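Local coordinates for NADP-dependent alcohol dehydrogenase 6 (Saccharomyces cerevisiae, PDB 1PIW), which reduces a broad range of aromatic and aliphatic aldehydes to alcohols with NADPH, as a homodimeric zinc-containing medium-chain alcohol dehydrogenase, at residues V97-E102 and E143-P148; F31-I36 and G78-S83; T24-K29 and D127-Q132; C43-S48 and F349-Y354; D35-I40 and Y138-E143. All blocks are in the same frame, centred on the assembly; numbering follows the deposited sequence.

How the contacts relate
Contacts 4 and 5 are buried strand pairings, contacts 2 and 3 lie at the surface, and contact 1 is partly buried. Strand 35-45 runs through three of them: contact 2 takes the turn leading into it, contact 5 pairs its first half with 138-142, and contact 4 pairs its end with 349-352, just before the residues that bind the catalytic zinc and NADP. Contact 1 has no hydrogen bond across it and packs rings beside the second zinc. Contacts 2 and 3 hold loops through hydrogen bonds to backbone carbonyls, with a weak D33-K80 salt bridge in contact 2 and ring packing in contact 3. E143, shared by contacts 1 and 5, bonds S81 and S83 of contact 2; K29 of contact 3 forms a salt bridge with D35, shared by contacts 2 and 5.

Contact 1: residues V97-E102 and E143-P148; sequences VFSCLE and EHFVVP. With ZN (zinc ion), chain C.
The ring of F145 carries the backbone of V97 and F98 on one face, with F98 N 3.5 Å above the plane over its centre and V97 C nearer the rim. F145 CG is anti to the carbonyl carbon (chi1 -68°), which starts the ring on its way under V97-F98. On the opposite face lies CD2 of H144, also offset toward the rim. S99 CB meets the edge of the F145 ring in plane, 3.3 Å from its CZ. The imidazole of H144 takes L101 CD2 over its centre, 3.4 Å from the ring centroid and 2° off the normal, a CH-pi contact, while F145 CD1 stands at its edge. No hydrogen bond crosses the contact, and the imidazole's NE2 bonds E111 instead. A classic bulge sets V97 and F98 both opposite V118 of the neighbouring strand. Just beyond, C100 SG binds zinc at 2.3 Å, together with C103, C106 and C114, the four-cysteine site of zinc alcohol dehydrogenases. An alanine in place of F145 would probably open a gap under the V97-F98 backbone and leave S99 CB without the ring edge it meets. Around the contact, V97 touches V141 of strand 138-142, H144 and V147 meet helix 304-316, and strand 146-148 pairs with strand 90-93.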
# COMPACT_ATOMS: atom_id res chain seq x y z
N VAL A 97 20.10 11.81 12.12
CA VAL A 97 21.10 12.75 12.59
C VAL A 97 21.83 13.44 11.43
O VAL A 97 22.71 14.29 11.63
CB VAL A 97 22.08 11.97 13.48
CG1 VAL A 97 23.27 11.49 12.68
CG2 VAL A 97 22.46 12.78 14.67
N PHE A 98 21.45 13.06 10.22
CA PHE A 98 22.08 13.62 9.03
C PHE A 98 21.35 13.29 7.73
O PHE A 98 20.69 12.26 7.60
CB PHE A 98 23.52 13.15 8.90
CG PHE A 98 24.22 13.73 7.73
CD1 PHE A 98 24.66 15.06 7.76
CD2 PHE A 98 24.40 12.99 6.56
CE1 PHE A 98 25.25 15.65 6.65
CE2 PHE A 98 25.00 13.57 5.44
CZ PHE A 98 25.42 14.90 5.48
N SER A 99 21.51 14.19 6.76
CA SER A 99 20.87 14.05 5.45
C SER A 99 21.65 14.93 4.47
O SER A 99 22.27 15.91 4.88
CB SER A 99 19.42 14.51 5.56
OG SER A 99 18.68 14.08 4.44
N CYS A 100 21.62 14.59 3.19
CA CYS A 100 22.36 15.39 2.21
C CYS A 100 21.80 16.80 2.14
O CYS A 100 22.47 17.71 1.68
CB CYS A 100 22.32 14.74 0.83
SG CYS A 100 20.86 15.13 -0.12
N LEU A 101 20.56 16.95 2.59
CA LEU A 101 19.87 18.24 2.62
C LEU A 101 19.79 18.97 1.30
O LEU A 101 19.51 20.16 1.27
CB LEU A 101 20.52 19.14 3.66
CG LEU A 101 20.32 18.60 5.07
CD1 LEU A 101 21.17 19.36 6.06
CD2 LEU A 101 18.85 18.67 5.43
N GLU A 102 20.03 18.26 0.19
CA GLU A 102 19.96 18.90 -1.12
C GLU A 102 19.13 18.16 -2.17
O GLU A 102 18.63 18.78 -3.10
CB GLU A 102 21.37 19.15 -1.66
CG GLU A 102 21.91 20.51 -1.24
CD GLU A 102 23.38 20.70 -1.58
OE1 GLU A 102 23.89 21.82 -1.35
OE2 GLU A 102 24.02 19.74 -2.06
N GLU A 143 22.79 20.77 13.09
CA GLU A 143 21.63 21.56 13.50
C GLU A 143 20.30 21.26 12.82
O GLU A 143 19.25 21.41 13.43
CB GLU A 143 21.91 23.05 13.33
CG GLU A 143 22.03 23.46 11.90
CD GLU A 143 22.21 24.95 11.75
OE1 GLU A 143 22.35 25.42 10.60
OE2 GLU A 143 22.20 25.67 12.78
N HIS A 144 20.34 20.86 11.56
CA HIS A 144 19.10 20.58 10.87
C HIS A 144 18.28 19.53 11.58
O HIS A 144 17.06 19.48 11.41
CB HIS A 144 19.35 20.07 9.46
CG HIS A 144 18.10 19.66 8.74
ND1 HIS A 144 17.33 20.54 8.02
CD2 HIS A 144 17.45 18.47 8.70
CE1 HIS A 144 16.26 19.92 7.56
NE2 HIS A 144 16.31 18.66 7.95
N PHE A 145 18.94 18.69 12.37
CA PHE A 145 18.25 17.61 13.07
C PHE A 145 18.05 17.82 14.54
O PHE A 145 17.84 16.88 15.28
CB PHE A 145 18.98 16.29 12.83
CG PHE A 145 18.90 15.81 11.41
CD1 PHE A 145 19.76 16.32 10.44
CD2 PHE A 145 17.92 14.90 11.03
CE1 PHE A 145 19.63 15.92 9.11
CE2 PHE A 145 17.79 14.50 9.71
CZ PHE A 145 18.65 15.02 8.74
N VAL A 146 18.11 19.07 14.96
CA VAL A 146 17.90 19.39 16.35
C VAL A 146 16.63 20.22 16.42
O VAL A 146 16.46 21.18 15.67
CB VAL A 146 19.08 20.19 16.91
CG1 VAL A 146 18.94 20.31 18.40
CG2 VAL A 146 20.39 19.53 16.53
N VAL A 147 15.71 19.84 17.29
CA VAL A 147 14.47 20.60 17.37
C VAL A 147 14.32 21.27 18.72
O VAL A 147 14.95 20.88 19.70
CB VAL A 147 13.23 19.71 17.15
CG1 VAL A 147 13.17 19.23 15.71
CG2 VAL A 147 13.26 18.53 18.09
N PRO A 148 13.49 22.32 18.76
CA PRO A 148 13.26 23.04 20.02
C PRO A 148 12.21 22.25 20.78
O PRO A 148 11.32 21.65 20.19
CB PRO A 148 12.73 24.39 19.55
CG PRO A 148 13.18 24.49 18.11
CD PRO A 148 12.98 23.10 17.62
ZN ZN C . 18.94 14.09 0.56

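Contact 2: residues F31-I36 and G78-S83; sequences FYDHDI and GPKSNS
D33 and K80 both set CG anti to the carbonyl carbon (chi1 -60° and -64°), and the two side chains run side by side, pointing the same way. D33 belongs to a type I beta turn, Y32 to D35, that leads into strand 35-45, while G78-S83 is the loop leaving the antiparallel neighbour, strand 70-77. The extended lysine chain passes the aspartate with its CD 3.7 Å from D33 CB, and the charged ends form a weak salt bridge, D33 OD1 to K80 NZ, at 3.4 Å. The backbone adds a bent, weak bond from K80 N to D33 O, 2.8 Å with an angle of 124° at the hydrogen. K80 CB also makes an off-centre CH-pi contact with the imidazole of H34, 4.2 Å from its centroid. F31 brings CE2 to 3.5 Å from G78 CA. G78, without a side chain, sits close to the carbonyls of D33 and D35. Within the loop, S81 N bonds G78 O, and E143 OE2 gathers S81 OG, S83 OG and N82 N, which ties the loop to the end of strand 138-142. N82 ND2 stands at the edge of the H34 ring, 3.7 Å from ND1.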
# COMPACT_ATOMS: atom_id res chain seq x y z
N PHE A 31 33.90 17.84 14.53
CA PHE A 31 32.92 18.92 14.56
C PHE A 31 32.84 19.65 13.22
O PHE A 31 33.84 20.15 12.71
CB PHE A 31 33.29 19.91 15.66
CG PHE A 31 32.16 20.79 16.09
CD1 PHE A 31 31.87 20.95 17.43
CD2 PHE A 31 31.38 21.44 15.14
CE1 PHE A 31 30.82 21.76 17.85
CE2 PHE A 31 30.33 22.26 15.54
CZ PHE A 31 30.04 22.42 16.90
N TYR A 32 31.64 19.71 12.65
CA TYR A 32 31.44 20.35 11.36
C TYR A 32 30.66 21.65 11.40
O TYR A 32 29.95 21.94 12.36
CB TYR A 32 30.83 19.36 10.38
CG TYR A 32 31.84 18.28 10.03
CD1 TYR A 32 31.46 16.95 9.88
CD2 TYR A 32 33.19 18.60 9.92
CE1 TYR A 32 32.42 15.95 9.64
CE2 TYR A 32 34.14 17.62 9.68
CZ TYR A 32 33.76 16.30 9.55
OH TYR A 32 34.74 15.35 9.34
N ASP A 33 30.82 22.42 10.33
CA ASP A 33 30.22 23.74 10.17
C ASP A 33 28.79 23.98 10.66
O ASP A 33 28.48 25.09 11.10
CB ASP A 33 30.35 24.15 8.70
CG ASP A 33 31.81 24.20 8.25
OD1 ASP A 33 32.07 24.02 7.04
OD2 ASP A 33 32.69 24.45 9.11
N HIS A 34 27.95 22.96 10.60
CA HIS A 34 26.56 23.08 11.05
C HIS A 34 26.27 22.24 12.30
O HIS A 34 25.21 22.39 12.92
CB HIS A 34 25.60 22.66 9.93
CG HIS A 34 25.74 23.48 8.69
ND1 HIS A 34 25.18 24.73 8.56
CD2 HIS A 34 26.39 23.23 7.52
CE1 HIS A 34 25.49 25.23 7.37
NE2 HIS A 34 26.21 24.33 6.72
N ASP A 35 27.19 21.35 12.67
CA ASP A 35 26.96 20.53 13.85
C ASP A 35 26.70 21.39 15.08
O ASP A 35 27.08 22.55 15.14
CB ASP A 35 28.15 19.60 14.12
CG ASP A 35 28.44 18.66 12.97
OD1 ASP A 35 27.50 18.26 12.26
OD2 ASP A 35 29.62 18.30 12.80
N ILE A 36 26.05 20.79 16.07
CA ILE A 36 25.72 21.44 17.33
C ILE A 36 26.01 20.47 18.46
O ILE A 36 25.80 19.27 18.33
CB ILE A 36 24.23 21.82 17.38
CG1 ILE A 36 23.98 23.00 16.45
CG2 ILE A 36 23.81 22.14 18.81
CD1 ILE A 36 22.55 23.45 16.45
N GLY A 78 27.87 25.40 15.79
CA GLY A 78 28.80 25.30 14.68
C GLY A 78 29.02 26.61 13.95
O GLY A 78 28.13 27.45 13.92
N PRO A 79 30.20 26.80 13.34
CA PRO A 79 30.61 27.99 12.59
C PRO A 79 29.54 28.56 11.68
O PRO A 79 29.11 29.69 11.84
CB PRO A 79 31.82 27.49 11.81
CG PRO A 79 32.43 26.54 12.75
CD PRO A 79 31.25 25.76 13.27
N LYS A 80 29.11 27.75 10.71
CA LYS A 80 28.09 28.18 9.77
C LYS A 80 26.70 27.86 10.29
O LYS A 80 25.81 27.52 9.51
CB LYS A 80 28.28 27.48 8.42
CG LYS A 80 29.58 27.80 7.67
CD LYS A 80 29.64 26.99 6.36
CE LYS A 80 30.98 27.13 5.63
NZ LYS A 80 31.15 26.11 4.53
N SER A 81 26.48 27.95 11.60
CA SER A 81 25.15 27.65 12.12
C SER A 81 24.17 28.72 11.68
O SER A 81 24.57 29.76 11.19
CB SER A 81 25.15 27.56 13.65
OG SER A 81 23.84 27.25 14.11
N ASN A 82 22.87 28.45 11.86
CA ASN A 82 21.83 29.39 11.45
C ASN A 82 20.47 28.74 11.63
O ASN A 82 20.01 28.01 10.76
CB ASN A 82 22.01 29.76 9.98
CG ASN A 82 22.13 28.53 9.06
OD1 ASN A 82 21.38 28.39 8.09
ND2 ASN A 82 23.08 27.64 9.37
N SER A 83 19.83 29.01 12.75
CA SER A 83 18.52 28.42 12.98
C SER A 83 17.91 28.89 14.29
O SER A 83 16.99 28.28 14.82
CB SER A 83 18.62 26.89 12.94
OG SER A 83 19.75 26.44 13.67

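Contact 3: residues T24-K29 and D127-Q132; sequences TKYDPK and DGYVSQ
Y129 reaches from the loop across to D27 and K29, its hydroxyl giving a hydrogen bond to D27 O at 2.6 Å in the carbonyl plane. With CG anti to the backbone N (chi1 -179°), the ring extends toward 24-29 and lays one face on K29: CB stands 3.4 Å from the centroid in a CH-pi contact, while CA sits over the same face nearer the rim. The lysine's amino end leads away, to a salt bridge with D35 and a cation-pi contact with Y125. A phenylalanine in place of Y129 would probably leave the D27 carbonyl without this hydroxyl partner. Ahead of the tyrosine, D127 OD1 accepts from Y129 N at 2.7 Å, an Asx turn that shapes the loop between strands 118-119 and 138-142 in the GroES-like domain. Y26, at the end of strand 22-26 in a three-stranded antiparallel sheet, crosses Y129 at about a right angle. The hydroxyl of Y129 lies at its edge, 3.8 Å from Y26 CD1. Q132 packs its aliphatic part there too, with CB 3.6 Å from Y26 CE1. The Q132 amide is held at both ends, OE1 by V65 N and NE2 by V130 O at 2.9 Å.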
# COMPACT_ATOMS: atom_id res chain seq x y z
N THR A 24 32.06 4.66 29.58
CA THR A 24 33.21 4.80 28.72
C THR A 24 33.42 6.18 28.14
O THR A 24 32.46 6.89 27.86
CB THR A 24 33.07 3.85 27.56
OG1 THR A 24 32.93 2.52 28.07
CG2 THR A 24 34.27 3.94 26.64
N LYS A 25 34.68 6.55 27.97
CA LYS A 25 35.02 7.82 27.37
C LYS A 25 35.36 7.48 25.92
O LYS A 25 35.91 6.41 25.64
CB LYS A 25 36.24 8.44 28.07
CG LYS A 25 35.90 9.25 29.34
CD LYS A 25 37.17 9.57 30.14
CE LYS A 25 37.01 10.78 31.08
NZ LYS A 25 35.98 10.62 32.15
N TYR A 26 34.99 8.36 24.99
CA TYR A 26 35.26 8.12 23.58
C TYR A 26 35.36 9.43 22.78
O TYR A 26 34.77 10.46 23.15
CB TYR A 26 34.17 7.19 22.99
CG TYR A 26 32.77 7.73 23.07
CD1 TYR A 26 32.26 8.55 22.06
CD2 TYR A 26 31.98 7.50 24.20
CE1 TYR A 26 31.01 9.14 22.17
CE2 TYR A 26 30.71 8.09 24.32
CZ TYR A 26 30.24 8.91 23.30
OH TYR A 26 29.02 9.52 23.41
N ASP A 27 36.13 9.40 21.70
CA ASP A 27 36.31 10.58 20.87
C ASP A 27 35.00 11.02 20.22
O ASP A 27 34.26 10.20 19.67
CB ASP A 27 37.34 10.28 19.78
CG ASP A 27 38.76 10.33 20.30
OD1 ASP A 27 39.64 9.67 19.69
OD2 ASP A 27 39.01 11.05 21.29
N PRO A 28 34.68 12.33 20.29
CA PRO A 28 33.44 12.80 19.68
C PRO A 28 33.66 12.73 18.18
O PRO A 28 34.78 12.48 17.74
CB PRO A 28 33.34 14.25 20.14
CG PRO A 28 34.22 14.31 21.34
CD PRO A 28 35.37 13.42 20.98
N LYS A 29 32.62 12.93 17.39
CA LYS A 29 32.84 12.91 15.96
C LYS A 29 33.49 14.24 15.58
O LYS A 29 33.42 15.21 16.33
CB LYS A 29 31.51 12.75 15.21
CG LYS A 29 30.71 14.03 15.04
CD LYS A 29 29.51 13.80 14.15
CE LYS A 29 28.91 15.09 13.64
NZ LYS A 29 29.74 15.68 12.56
N ASP A 127 32.87 10.39 6.71
CA ASP A 127 34.22 10.46 7.24
C ASP A 127 34.63 9.17 7.90
O ASP A 127 35.80 8.99 8.22
CB ASP A 127 34.40 11.62 8.24
CG ASP A 127 33.39 11.60 9.37
OD1 ASP A 127 33.20 10.52 9.98
OD2 ASP A 127 32.79 12.66 9.67
N GLY A 128 33.67 8.28 8.11
CA GLY A 128 33.96 6.99 8.72
C GLY A 128 33.69 6.86 10.20
O GLY A 128 33.80 5.77 10.75
N TYR A 129 33.36 7.97 10.85
CA TYR A 129 33.07 7.95 12.28
C TYR A 129 31.70 7.33 12.49
O TYR A 129 30.73 7.73 11.85
CB TYR A 129 33.06 9.37 12.83
CG TYR A 129 32.79 9.45 14.31
CD1 TYR A 129 33.82 9.71 15.21
CD2 TYR A 129 31.50 9.26 14.81
CE1 TYR A 129 33.58 9.78 16.58
CE2 TYR A 129 31.25 9.33 16.18
CZ TYR A 129 32.30 9.59 17.06
OH TYR A 129 32.07 9.66 18.42
N VAL A 130 31.62 6.35 13.39
CA VAL A 130 30.34 5.70 13.65
C VAL A 130 29.53 6.40 14.76
O VAL A 130 29.86 6.33 15.94
CB VAL A 130 30.54 4.24 14.02
CG1 VAL A 130 29.18 3.53 14.09
CG2 VAL A 130 31.44 3.59 12.99
N SER A 131 28.45 7.05 14.33
CA SER A 131 27.54 7.79 15.20
C SER A 131 27.39 7.20 16.59
O SER A 131 27.13 6.02 16.73
CB SER A 131 26.16 7.87 14.52
OG SER A 131 25.63 6.57 14.34
N GLN A 132 27.53 8.04 17.62
CA GLN A 132 27.42 7.58 18.99
C GLN A 132 26.25 8.20 19.76
O GLN A 132 25.10 7.87 19.50
CB GLN A 132 28.73 7.86 19.73
CG GLN A 132 29.87 7.02 19.25
CD GLN A 132 29.60 5.55 19.44
OE1 GLN A 132 29.21 5.13 20.53
NE2 GLN A 132 29.81 4.76 18.40

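Contact 4: residues C43-S48 and F349-Y354; sequences CGVCGS and FTLVGY. With ZN (zinc ion), chain D; NAP (NADP nicotinamide-adenine-dinucleotide phosphate), chain E.
C43 and L351 form an antiparallel hydrogen-bonded pair, with C43 N to L351 O at 3.0 Å and L351 N returning to C43 O at 2.7 Å. A third backbone bond joins V45 N to F349 O at 3.0 Å, its donor standing above the carbonyl plane. G44 and T350 make the non-hydrogen-bonded pair between, and T350 OG1 turns to H156 O. Apolar contacts gather on the sheet face of C43, V45, F349 and L351. V45 has CG1 anti to its backbone N (chi1 -178°), which leaves CG2 beside that N, 3.6 Å from F349 CB; the two side chains lie side by side, and L351 crosses V45 at about a right angle. The hydroxyl end of Y354 comes up to C43 CB and bonds G134 O. Helix 330-342 covers this face through V333, R339 and M340. Metal and cofactor bonds follow where the strand ends. C46 SG binds zinc at 2.4 Å with H68 and C163, and as N-cap of helix 47-53 it accepts from S48 N at 3.3 Å. G47 N donates to the phosphate oxygen NAP O1N at 2.8 Å, a meeting of helix start and phosphate that is likely to be favourable; G47 lies close against the cofactor with no side chain between. The strand pair thus leads into the catalytic zinc and NADP site of a medium-chain alcohol dehydrogenase.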
# COMPACT_ATOMS: atom_id res chain seq x y z
N CYS A 43 17.02 10.97 27.93
CA CYS A 43 17.02 10.19 26.70
C CYS A 43 16.05 9.03 26.82
O CYS A 43 15.94 8.40 27.86
CB CYS A 43 18.41 9.64 26.39
SG CYS A 43 18.45 8.72 24.83
N GLY A 44 15.35 8.75 25.73
CA GLY A 44 14.39 7.67 25.74
C GLY A 44 14.94 6.34 25.29
O GLY A 44 15.68 6.24 24.30
N VAL A 45 14.57 5.30 26.03
CA VAL A 45 14.97 3.94 25.72
C VAL A 45 13.99 3.43 24.65
O VAL A 45 12.81 3.22 24.93
CB VAL A 45 14.91 3.03 26.96
CG1 VAL A 45 15.39 1.63 26.61
CG2 VAL A 45 15.77 3.61 28.06
N CYS A 46 14.49 3.26 23.44
CA CYS A 46 13.70 2.80 22.32
C CYS A 46 13.97 1.34 21.98
O CYS A 46 15.09 0.86 22.15
CB CYS A 46 14.02 3.69 21.11
SG CYS A 46 13.43 3.09 19.51
N GLY A 47 12.95 0.63 21.51
CA GLY A 47 13.11 -0.76 21.12
C GLY A 47 14.34 -0.96 20.24
O GLY A 47 15.04 -1.96 20.36
N SER A 48 14.60 -0.00 19.35
CA SER A 48 15.76 -0.05 18.47
C SER A 48 17.04 -0.13 19.30
O SER A 48 18.01 -0.80 18.93
CB SER A 48 15.82 1.19 17.59
OG SER A 48 14.73 1.26 16.68
N PHE A 349 10.61 4.06 28.87
CA PHE A 349 11.68 4.32 29.82
C PHE A 349 12.37 5.60 29.34
O PHE A 349 12.56 5.80 28.14
CB PHE A 349 12.71 3.18 29.81
CG PHE A 349 12.35 2.02 30.68
CD1 PHE A 349 12.73 0.73 30.30
CD2 PHE A 349 11.64 2.20 31.86
CE1 PHE A 349 12.39 -0.38 31.10
CE2 PHE A 349 11.31 1.09 32.67
CZ PHE A 349 11.69 -0.19 32.28
N THR A 350 12.73 6.48 30.27
CA THR A 350 13.48 7.67 29.90
C THR A 350 14.59 7.83 30.91
O THR A 350 14.35 8.10 32.07
CB THR A 350 12.65 8.95 29.91
OG1 THR A 350 11.61 8.88 28.93
CG2 THR A 350 13.56 10.13 29.57
N LEU A 351 15.82 7.61 30.46
CA LEU A 351 16.99 7.75 31.32
C LEU A 351 17.08 9.22 31.69
O LEU A 351 16.97 10.10 30.83
CB LEU A 351 18.24 7.30 30.57
CG LEU A 351 18.17 5.87 30.03
CD1 LEU A 351 19.37 5.56 29.17
CD2 LEU A 351 18.06 4.91 31.19
N VAL A 352 17.28 9.49 32.98
CA VAL A 352 17.37 10.85 33.49
C VAL A 352 18.54 10.97 34.46
O VAL A 352 19.39 10.09 34.51
CB VAL A 352 16.06 11.25 34.20
CG1 VAL A 352 14.95 11.40 33.20
CG2 VAL A 352 15.68 10.20 35.20
N GLY A 353 18.59 12.05 35.23
CA GLY A 353 19.68 12.22 36.17
C GLY A 353 21.02 12.09 35.49
O GLY A 353 21.90 11.36 35.94
N TYR A 354 21.18 12.81 34.38
CA TYR A 354 22.42 12.80 33.60
C TYR A 354 23.56 13.60 34.25
O TYR A 354 24.72 13.24 34.14
CB TYR A 354 22.14 13.37 32.20
CG TYR A 354 21.79 12.35 31.14
CD1 TYR A 354 22.76 11.83 30.31
CD2 TYR A 354 20.48 11.92 30.97
CE1 TYR A 354 22.45 10.89 29.33
CE2 TYR A 354 20.15 10.98 29.99
CZ TYR A 354 21.15 10.46 29.17
OH TYR A 354 20.87 9.53 28.18
ZN ZN D . 13.71 4.45 17.52
PA NAP E . 8.58 -1.94 22.63
O1A NAP E . 9.74 -2.65 22.24
O2A NAP E . 8.39 -1.16 23.94
O5B NAP E . 7.34 -2.94 22.52
C5B NAP E . 7.10 -3.62 21.26
C4B NAP E . 5.64 -4.08 21.45
O4B NAP E . 5.21 -4.80 20.20
C3B NAP E . 5.39 -5.14 22.56
O3B NAP E . 5.04 -4.44 23.77
C2B NAP E . 4.28 -5.99 21.98
O2B NAP E . 2.98 -5.45 22.13
C1B NAP E . 4.65 -6.09 20.47
N9A NAP E . 5.52 -7.28 20.24
C8A NAP E . 6.75 -7.67 20.74
N7A NAP E . 7.18 -8.84 20.27
C5A NAP E . 6.17 -9.24 19.41
C6A NAP E . 6.07 -10.41 18.62
N6A NAP E . 6.95 -11.41 18.53
N1A NAP E . 4.92 -10.55 17.83
C2A NAP E . 3.92 -9.57 17.84
N3A NAP E . 3.99 -8.41 18.61
C4A NAP E . 5.14 -8.28 19.38
O3 NAP E . 8.17 -0.90 21.53
PN NAP E . 8.97 -0.04 20.50
O1N NAP E . 10.20 0.50 21.09
O2N NAP E . 7.99 0.93 19.99
O5D NAP E . 9.35 -1.10 19.41
C5D NAP E . 10.42 -0.78 18.53
C4D NAP E . 10.12 -1.36 17.19
O4D NAP E . 9.85 -0.25 16.30
C3D NAP E . 11.33 -2.11 16.60
O3D NAP E . 10.95 -3.31 15.90
C2D NAP E . 11.98 -1.07 15.72
O2D NAP E . 12.73 -1.63 14.67
C1D NAP E . 10.83 -0.28 15.21
P2B NAP E . 1.68 -6.33 22.47
O1X NAP E . 1.20 -6.87 21.14
O2X NAP E . 2.24 -7.36 23.36
O3X NAP E . 0.70 -5.37 23.07

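Contact 5: residues D35-I40 and Y138-E143; sequences DIDIKI and YVRVHE
D35 opens the antiparallel pairing of strand 35-40 with strand 138-142 opposite H142, and there the two side chains diverge. This pair of strands belongs to the larger sheet of the GroES-like domain. I36 and V141 form a hydrogen-bonded pair, V141 N to I36 O at 2.9 Å and I36 N back to V141 O, this donor above the carbonyl plane. At D37 the facing arginine grips the carboxylate side-on: R140 NE bonds OD1 at 2.7 Å and NH2 bonds OD2 at 2.5 Å, each on the syn lone pair. R140 CG is anti to its backbone N (chi1 176°), and a bend at chi3 (-61°) turns NE to the carboxylate. The two planes lie 8° apart, nearly coplanar, and R140 NH1 goes on to K29 O. I38 pairs with V139 by two further backbone bonds, and on the other sheet face I38 CB meets V139 CG1 at 3.7 Å. K39 and Y138 form the next non-hydrogen-bonded pair, on the sheet face of D37 and R140. I40, past the last pair, brings CD1 to 4.4 Å from V139 CB.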
# COMPACT_ATOMS: atom_id res chain seq x y z
N ASP A 35 27.19 21.35 12.67
CA ASP A 35 26.96 20.53 13.85
C ASP A 35 26.70 21.39 15.08
O ASP A 35 27.08 22.55 15.14
CB ASP A 35 28.15 19.60 14.12
CG ASP A 35 28.44 18.66 12.97
OD1 ASP A 35 27.50 18.26 12.26
OD2 ASP A 35 29.62 18.30 12.80
N ILE A 36 26.05 20.79 16.07
CA ILE A 36 25.72 21.44 17.33
C ILE A 36 26.01 20.47 18.46
O ILE A 36 25.80 19.27 18.33
CB ILE A 36 24.23 21.82 17.38
CG1 ILE A 36 23.98 23.00 16.45
CG2 ILE A 36 23.81 22.14 18.81
CD1 ILE A 36 22.55 23.45 16.45
N ASP A 37 26.52 20.98 19.58
CA ASP A 37 26.79 20.12 20.71
C ASP A 37 25.72 20.29 21.76
O ASP A 37 25.39 21.40 22.18
CB ASP A 37 28.18 20.41 21.29
CG ASP A 37 29.24 19.56 20.64
OD1 ASP A 37 28.99 19.06 19.52
OD2 ASP A 37 30.33 19.38 21.22
N ILE A 38 25.16 19.16 22.16
CA ILE A 38 24.10 19.14 23.15
C ILE A 38 24.52 18.36 24.40
O ILE A 38 25.04 17.25 24.32
CB ILE A 38 22.83 18.50 22.54
CG1 ILE A 38 22.36 19.36 21.37
CG2 ILE A 38 21.74 18.37 23.60
CD1 ILE A 38 21.62 18.60 20.32
N LYS A 39 24.33 18.98 25.55
CA LYS A 39 24.63 18.30 26.79
C LYS A 39 23.26 17.70 27.12
O LYS A 39 22.28 18.42 27.28
CB LYS A 39 25.07 19.28 27.87
CG LYS A 39 25.66 18.58 29.08
CD LYS A 39 26.12 19.57 30.12
CE LYS A 39 26.65 18.84 31.34
NZ LYS A 39 26.98 19.76 32.47
N ILE A 40 23.20 16.37 27.18
CA ILE A 40 21.95 15.69 27.44
C ILE A 40 21.44 15.83 28.86
O ILE A 40 22.20 16.04 29.79
CB ILE A 40 22.08 14.20 27.10
CG1 ILE A 40 22.78 14.04 25.74
CG2 ILE A 40 20.71 13.57 27.02
CD1 ILE A 40 23.06 12.60 25.36
N TYR A 138 27.03 14.01 26.20
CA TYR A 138 26.94 14.93 25.07
C TYR A 138 26.70 14.22 23.75
O TYR A 138 27.10 13.07 23.56
CB TYR A 138 28.24 15.74 24.92
CG TYR A 138 28.59 16.62 26.08
CD1 TYR A 138 29.52 16.20 27.02
CD2 TYR A 138 27.99 17.86 26.26
CE1 TYR A 138 29.85 17.00 28.11
CE2 TYR A 138 28.30 18.67 27.35
CZ TYR A 138 29.24 18.22 28.28
OH TYR A 138 29.54 18.99 29.38
N VAL A 139 26.05 14.92 22.84
CA VAL A 139 25.79 14.37 21.52
C VAL A 139 26.13 15.50 20.55
O VAL A 139 25.84 16.66 20.82
CB VAL A 139 24.33 13.92 21.35
CG1 VAL A 139 23.41 15.12 21.27
CG2 VAL A 139 24.19 13.06 20.12
N ARG A 140 26.77 15.15 19.44
CA ARG A 140 27.16 16.11 18.42
C ARG A 140 26.30 15.86 17.21
O ARG A 140 26.44 14.83 16.55
CB ARG A 140 28.64 15.91 18.08
CG ARG A 140 29.16 16.79 16.97
CD ARG A 140 30.65 17.00 17.14
NE ARG A 140 30.94 17.65 18.41
CZ ARG A 140 32.13 17.65 18.99
NH1 ARG A 140 33.14 17.03 18.41
NH2 ARG A 140 32.30 18.28 20.14
N VAL A 141 25.43 16.82 16.91
CA VAL A 141 24.49 16.68 15.80
C VAL A 141 24.31 17.90 14.92
O VAL A 141 24.20 19.02 15.41
CB VAL A 141 23.10 16.30 16.34
CG1 VAL A 141 22.17 15.94 15.21
CG2 VAL A 141 23.23 15.18 17.33
N HIS A 142 24.27 17.67 13.61
CA HIS A 142 24.06 18.73 12.62
C HIS A 142 22.76 19.44 13.01
O HIS A 142 21.74 18.79 13.25
CB HIS A 142 23.96 18.08 11.24
CG HIS A 142 23.67 19.03 10.12
ND1 HIS A 142 22.62 19.92 10.14
CD2 HIS A 142 24.24 19.16 8.90
CE1 HIS A 142 22.56 20.55 8.99
NE2 HIS A 142 23.53 20.11 8.21
N GLU A 143 22.79 20.77 13.09
CA GLU A 143 21.63 21.56 13.50
C GLU A 143 20.30 21.26 12.82
O GLU A 143 19.25 21.41 13.43
CB GLU A 143 21.91 23.05 13.33
CG GLU A 143 22.03 23.46 11.90
CD GLU A 143 22.21 24.95 11.75
OE1 GLU A 143 22.35 25.42 10.60
OE2 GLU A 143 22.20 25.67 12.78